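Local atomic coordinates of peptide synthase (Silicibacter pomeroyi DSS-3, PDB entry 2QTP), a protein that is of uncertain function but adopts a variant of the Bacillus chorismate mutase fold and may take part in amino-acid metabolism. Residues Asn38-Gly42 against Arg43-Asp47; Gly63-Cys66 against Val67-Leu70. All coordinates share one frame; numbering follows the deposited sequence.

Interaction 1. Residues Asn38-Gly42 against Arg43-Asp47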
ATOM      1  N   ASN A  38      -1.608 -11.514  10.152  1.00 65.32           N
ATOM      2  CA  ASN A  38      -2.863 -10.967  10.655  1.00 64.63           C
ATOM      3  C   ASN A  38      -3.086 -11.610  12.012  1.00 65.65           C
ATOM      4  O   ASN A  38      -3.254 -12.829  12.086  1.00 65.43           O
ATOM      5  CB  ASN A  38      -3.976 -11.314   9.663  1.00 63.76           C
ATOM      6  CG  ASN A  38      -5.329 -10.830  10.060  1.00 61.82           C
ATOM      7  OD1 ASN A  38      -5.529 -10.229  11.125  1.00 61.84           O
ATOM      8  ND2 ASN A  38      -6.327 -11.164   9.206  1.00 60.92           N
ATOM      9  N   PRO A  39      -3.046 -10.818  13.105  1.00 68.14           N
ATOM     10  CA  PRO A  39      -3.276 -11.456  14.420  1.00 67.28           C
ATOM     11  C   PRO A  39      -4.692 -12.046  14.592  1.00 64.95           C
ATOM     12  O   PRO A  39      -4.900 -12.886  15.449  1.00 67.75           O
ATOM     13  CB  PRO A  39      -3.039 -10.290  15.414  1.00 67.40           C
ATOM     14  CG  PRO A  39      -3.413  -9.076  14.637  1.00 67.31           C
ATOM     15  CD  PRO A  39      -2.831  -9.364  13.250  1.00 69.85           C
ATOM     16  N   PHE A  40      -5.632 -11.639  13.744  1.00 64.63           N
ATOM     17  CA  PHE A  40      -7.000 -12.091  13.821  1.00 65.27           C
ATOM     18  C   PHE A  40      -7.353 -13.127  12.765  1.00 64.48           C
ATOM     19  O   PHE A  40      -8.513 -13.395  12.562  1.00 66.47           O
ATOM     20  CB  PHE A  40      -7.937 -10.880  13.733  1.00 65.74           C
ATOM     21  CG  PHE A  40      -7.604  -9.772  14.739  1.00 65.38           C
ATOM     22  CD1 PHE A  40      -7.270 -10.079  16.036  1.00 66.27           C
ATOM     23  CD2 PHE A  40      -7.667  -8.434  14.378  1.00 67.12           C
ATOM     24  CE1 PHE A  40      -6.979  -9.083  16.951  1.00 72.57           C
ATOM     25  CE2 PHE A  40      -7.358  -7.437  15.290  1.00 68.34           C
ATOM     26  CZ  PHE A  40      -7.022  -7.771  16.571  1.00 66.28           C
ATOM     27  N   ALA A  41      -6.353 -13.683  12.085  1.00 63.38           N
ATOM     28  CA  ALA A  41      -6.579 -14.729  11.115  1.00 60.37           C
ATOM     29  C   ALA A  41      -7.197 -15.929  11.828  1.00 60.09           C
ATOM     30  O   ALA A  41      -6.734 -16.323  12.891  1.00 60.90           O
ATOM     31  CB  ALA A  41      -5.256 -15.141  10.378  1.00 58.11           C
ATOM     32  N   GLY A  42      -8.244 -16.498  11.236  1.00 57.54           N
ATOM     33  CA  GLY A  42      -8.958 -17.649  11.813  1.00 58.82           C
ATOM     34  C   GLY A  42      -9.858 -17.330  12.975  1.00 57.00           C
ATOM     35  O   GLY A  42     -10.420 -18.222  13.589  1.00 58.61           O
ATOM     36  N   ARG A  43     -10.037 -16.054  13.258  1.00 59.90           N
ATOM     37  CA  ARG A  43     -10.754 -15.599  14.442  1.00 60.83           C
ATOM     38  C   ARG A  43     -11.866 -14.588  14.123  1.00 62.64           C
ATOM     39  O   ARG A  43     -11.818 -13.860  13.122  1.00 58.66           O
ATOM     40  CB  ARG A  43      -9.755 -14.889  15.356  1.00 61.32           C
ATOM     41  CG  ARG A  43      -8.715 -15.802  15.964  1.00 63.36           C
ATOM     42  CD  ARG A  43      -7.632 -15.013  16.676  1.00 66.25           C
ATOM     43  NE  ARG A  43      -6.515 -15.880  17.049  1.00 72.39           N
ATOM     44  CZ  ARG A  43      -6.373 -16.469  18.242  1.00 74.56           C
ATOM     45  NH1 ARG A  43      -7.249 -16.283  19.234  1.00 75.84           N
ATOM     46  NH2 ARG A  43      -5.330 -17.253  18.447  1.00 77.35           N
ATOM     47  N   TYR A  44     -12.853 -14.549  14.999  1.00 63.90           N
ATOM     48  CA  TYR A  44     -13.982 -13.613  14.923  1.00 65.00           C
ATOM     49  C   TYR A  44     -13.817 -12.677  16.107  1.00 65.67           C
ATOM     50  O   TYR A  44     -14.091 -13.053  17.225  1.00 64.70           O
ATOM     51  CB  TYR A  44     -15.338 -14.361  14.973  1.00 61.22           C
ATOM     52  CG  TYR A  44     -15.570 -15.183  13.723  1.00 62.38           C
ATOM     53  CD1 TYR A  44     -15.707 -14.559  12.496  1.00 59.48           C
ATOM     54  CD2 TYR A  44     -15.659 -16.589  13.766  1.00 58.49           C
ATOM     55  CE1 TYR A  44     -15.880 -15.273  11.340  1.00 66.01           C
ATOM     56  CE2 TYR A  44     -15.835 -17.322  12.609  1.00 61.45           C
ATOM     57  CZ  TYR A  44     -15.946 -16.665  11.389  1.00 62.42           C
ATOM     58  OH  TYR A  44     -16.152 -17.366  10.215  1.00 62.31           O
ATOM     59  N   VAL A  45     -13.307 -11.478  15.858  1.00 69.48           N
ATOM     60  CA  VAL A  45     -13.040 -10.496  16.935  1.00 71.92           C
ATOM     61  C   VAL A  45     -13.677  -9.155  16.608  1.00 70.71           C
ATOM     62  O   VAL A  45     -13.864  -8.844  15.443  1.00 73.73           O
ATOM     63  CB  VAL A  45     -11.546 -10.274  17.146  1.00 72.70           C
ATOM     64  CG1 VAL A  45     -10.838 -11.599  17.427  1.00 74.80           C
ATOM     65  CG2 VAL A  45     -10.983  -9.633  15.971  1.00 79.20           C
ATOM     66  N   GLU A  46     -14.037  -8.373  17.621  1.00 69.41           N
ATOM     67  CA  GLU A  46     -14.713  -7.089  17.383  1.00 68.74           C
ATOM     68  C   GLU A  46     -13.771  -5.905  17.581  1.00 66.33           C
ATOM     69  O   GLU A  46     -13.884  -4.897  16.892  1.00 64.13           O
ATOM     70  CB  GLU A  46     -15.870  -6.925  18.356  1.00 72.67           C
ATOM     71  CG  GLU A  46     -16.730  -8.159  18.516  1.00 85.64           C
ATOM     72  CD  GLU A  46     -18.001  -8.053  17.771  1.00 95.68           C
ATOM     73  OE1 GLU A  46     -17.956  -7.789  16.544  1.00103.21           O
ATOM     74  OE2 GLU A  46     -19.049  -8.225  18.435  1.00102.05           O
ATOM     75  N   ASP A  47     -12.864  -6.030  18.541  1.00 64.30           N
ATOM     76  CA  ASP A  47     -11.934  -4.950  18.881  1.00 64.57           C
ATOM     77  C   ASP A  47     -10.684  -5.110  18.055  1.00 64.57           C
ATOM     78  O   ASP A  47      -9.845  -6.010  18.301  1.00 65.81           O
ATOM     79  CB  ASP A  47     -11.640  -4.968  20.393  1.00 60.89           C
ATOM     80  CG  ASP A  47     -10.649  -3.882  20.811  1.00 68.65           C
ATOM     81  OD1 ASP A  47     -10.095  -3.149  19.960  1.00 64.71           O
ATOM     82  OD2 ASP A  47     -10.389  -3.770  22.004  1.00 72.53           O
TER
HETATM   83  O   HOH W   1      -4.925 -16.168  14.710  1.00 53.75           O
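A type II beta turn from Phe40 to Arg43 brings these two residues together in the loop between strand 21-37 and helix 49-70. Arg43 N donates to Phe40 O at 3.1 Å. Gly42 takes the positive phi (75°) at the third position of this turn. Just past it the chain doubles back, and Val45 lands on the Phe40 ring. Val45 CG2 sits over one face, 3.6 Å from Phe40 CG and offset toward the rim, in a CH-pi contact. The opposite face is covered by Pro39, with CG over the ring centre. Phe40 CZ lies 3.8 Å from Asp47 O. The Arg43 chain, extended from CG to NE, runs back over the turn. A water in the guanidinium plane accepts from Arg43 NE at 2.8 Å and lies 2.6 Å from Ala41 O, to which it can donate. At the start of the loop, Phe40 N donates to Asn38 OD1 at 3.0 Å, from above the carbonyl plane. That bond makes an Asx turn, laid over a type I turn from Asn38 to Ala41. Together they give an Asx turn and type I turn followed by a type II turn, in a surface strand-to-helix loop.

Interaction 2. Residues Gly63-Cys66 against Val67-Leu70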
ATOM      1  N   GLY A  63       5.289   5.031   3.952  1.00 65.69           N
ATOM      2  CA  GLY A  63       5.343   6.387   3.383  1.00 66.74           C
ATOM      3  C   GLY A  63       6.779   6.918   3.278  1.00 66.77           C
ATOM      4  O   GLY A  63       7.134   7.561   2.309  1.00 68.65           O
ATOM      5  N   GLU A  64       7.589   6.637   4.291  1.00 67.38           N
ATOM      6  CA  GLU A  64       8.997   7.007   4.324  1.00 68.07           C
ATOM      7  C   GLU A  64       9.787   6.228   3.269  1.00 67.80           C
ATOM      8  O   GLU A  64      10.667   6.802   2.629  1.00 66.31           O
ATOM      9  CB  GLU A  64       9.588   6.756   5.721  1.00 69.12           C
ATOM     10  CG  GLU A  64      11.141   6.851   5.815  1.00 75.96           C
ATOM     11  CD  GLU A  64      11.691   8.276   5.625  1.00 92.94           C
ATOM     12  OE1 GLU A  64      10.974   9.248   5.959  1.00100.70           O
ATOM     13  OE2 GLU A  64      12.853   8.431   5.160  1.00 97.55           O
ATOM     14  N   ARG A  65       9.496   4.939   3.094  1.00 65.06           N
ATOM     15  CA  ARG A  65      10.175   4.156   2.052  1.00 66.14           C
ATOM     16  C   ARG A  65       9.885   4.728   0.674  1.00 67.02           C
ATOM     17  O   ARG A  65      10.784   4.808  -0.172  1.00 65.89           O
ATOM     18  CB  ARG A  65       9.801   2.664   2.094  1.00 66.68           C
ATOM     19  CG  ARG A  65      10.214   1.937   3.377  1.00 74.33           C
ATOM     20  CD  ARG A  65      11.733   1.947   3.655  1.00 83.53           C
ATOM     21  NE  ARG A  65      12.447   1.259   2.583  1.00 89.00           N
ATOM     22  CZ  ARG A  65      12.793  -0.033   2.578  1.00 91.51           C
ATOM     23  NH1 ARG A  65      12.548  -0.834   3.622  1.00 84.90           N
ATOM     24  NH2 ARG A  65      13.419  -0.519   1.503  1.00 88.98           N
ATOM     25  N   CYS A  66       8.647   5.164   0.454  1.00 66.27           N
ATOM     26  CA  CYS A  66       8.267   5.803  -0.819  1.00 66.89           C
ATOM     27  C   CYS A  66       9.097   7.031  -1.141  1.00 67.03           C
ATOM     28  O   CYS A  66       9.640   7.143  -2.237  1.00 69.27           O
ATOM     29  CB  CYS A  66       6.786   6.186  -0.821  1.00 67.58           C
ATOM     30  SG  CYS A  66       5.689   4.851  -1.202  1.00 70.26           S
ATOM     31  N   VAL A  67       9.183   7.965  -0.194  1.00 68.65           N
ATOM     32  CA  VAL A  67       9.947   9.203  -0.396  1.00 67.90           C
ATOM     33  C   VAL A  67      11.454   8.928  -0.502  1.00 68.27           C
ATOM     34  O   VAL A  67      12.126   9.548  -1.302  1.00 68.65           O
ATOM     35  CB  VAL A  67       9.603  10.310   0.669  1.00 68.30           C
ATOM     36  CG1 VAL A  67       8.108  10.624   0.624  1.00 60.10           C
ATOM     37  CG2 VAL A  67      10.021   9.902   2.085  1.00 69.21           C
ATOM     38  N   GLN A  68      11.981   8.001   0.285  1.00 69.59           N
ATOM     39  CA  GLN A  68      13.366   7.591   0.125  1.00 71.58           C
ATOM     40  C   GLN A  68      13.623   6.997  -1.253  1.00 70.71           C
ATOM     41  O   GLN A  68      14.643   7.277  -1.842  1.00 70.54           O
ATOM     42  CB  GLN A  68      13.788   6.579   1.181  1.00 73.66           C
ATOM     43  CG  GLN A  68      14.036   7.191   2.540  1.00 85.22           C
ATOM     44  CD  GLN A  68      14.302   6.141   3.618  1.00 97.24           C
ATOM     45  OE1 GLN A  68      13.769   5.022   3.580  1.00101.65           O
ATOM     46  NE2 GLN A  68      15.121   6.507   4.597  1.00103.54           N
ATOM     47  N   ALA A  69      12.702   6.191  -1.773  1.00 68.24           N
ATOM     48  CA  ALA A  69      12.857   5.601  -3.100  1.00 66.55           C
ATOM     49  C   ALA A  69      12.885   6.647  -4.213  1.00 65.58           C
ATOM     50  O   ALA A  69      13.581   6.489  -5.199  1.00 66.58           O
ATOM     51  CB  ALA A  69      11.730   4.592  -3.366  1.00 64.41           C
ATOM     52  N   LEU A  70      12.086   7.686  -4.067  1.00 65.16           N
ATOM     53  CA  LEU A  70      11.977   8.737  -5.055  1.00 67.09           C
ATOM     54  C   LEU A  70      12.992   9.832  -4.785  1.00 70.42           C
ATOM     55  O   LEU A  70      13.104  10.773  -5.548  1.00 71.29           O
ATOM     56  CB  LEU A  70      10.584   9.366  -5.006  1.00 66.52           C
ATOM     57  CG  LEU A  70       9.392   8.560  -5.496  1.00 64.62           C
ATOM     58  CD1 LEU A  70       8.086   9.200  -4.953  1.00 66.99           C
ATOM     59  CD2 LEU A  70       9.412   8.427  -7.014  1.00 64.79           C
TER
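Gly63 to Leu70 lie toward the C-terminal end of helix 49-70, and four successive i to i+4 backbone bonds join the two halves. Gln68 N to Glu64 O and Ala69 N to Arg65 O are both 2.9 Å long. Leu70 N to Cys66 O measures 3.1 Å, and Val67 N to Gly63 O is the longest at 3.3 Å. The tightly packed part lies close to this backbone. Val67 has CG1 anti to its carbonyl carbon (chi1 -58°), which puts CG2 between N and C. There Val67 CG2 meets Glu64 O at 3.2 Å. Ala69 CB rests 3.3 Å from Arg65 O. Leu70 CG and CD1 lie beside Cys66 O. The buried Cys66 and Leu70 turn to the sheet, where they touch Ala32 and Ala30 of strand 21-37. Ala69 packs on Val10 and Ile12 of strand 5-15.

The solvent side has close approaches too, but no hydrogen bond joins its side chains across the contact. Glu64 and Gln68 are exposed, one turn apart. The Glu64 chain bends at chi2 (69°) and brings its carboxylate across the end of the extended Gln68 chain at a slant. Glu64 OE2 comes 3.0 Å from Gln68 NE2, but the angle is too poor for a hydrogen bond. The carboxylate and amide planes are nearly perpendicular, 80° apart. Gln68 OE1 lies 3.7 Å from Arg65 CD. Arg65 also touches Ile8, Val10 and Ala32 of the sheet, so it lies at the border between the two sides. The whole is typical of an amphipathic alpha helix laid on a beta sheet, with Cys66, Ala69 and Leu70 packed on the sheet, Glu64 and Gln68 exposed, and Arg65 reaching the sheet as well.

In the fold
From the N terminus, the chain passes along strands 5-15 and 21-37 and then enters the loop of interaction 1. That contact folds the loop 38-47 on itself at one end of the molecule. The chain then runs down helix 49-70, and interaction 2 lies toward its C-terminal end. The two contacts are in series and neither nest nor cross. Their centres are 31 Å apart, on opposite sides of the chain's centre. Interaction 1 connects strand 21-37 to the start of the helix, where Phe40 touches Leu51. The residues of interaction 2 pack on the same strand and on strand 5-15. Arg28 completes that tie by binding Leu70 O.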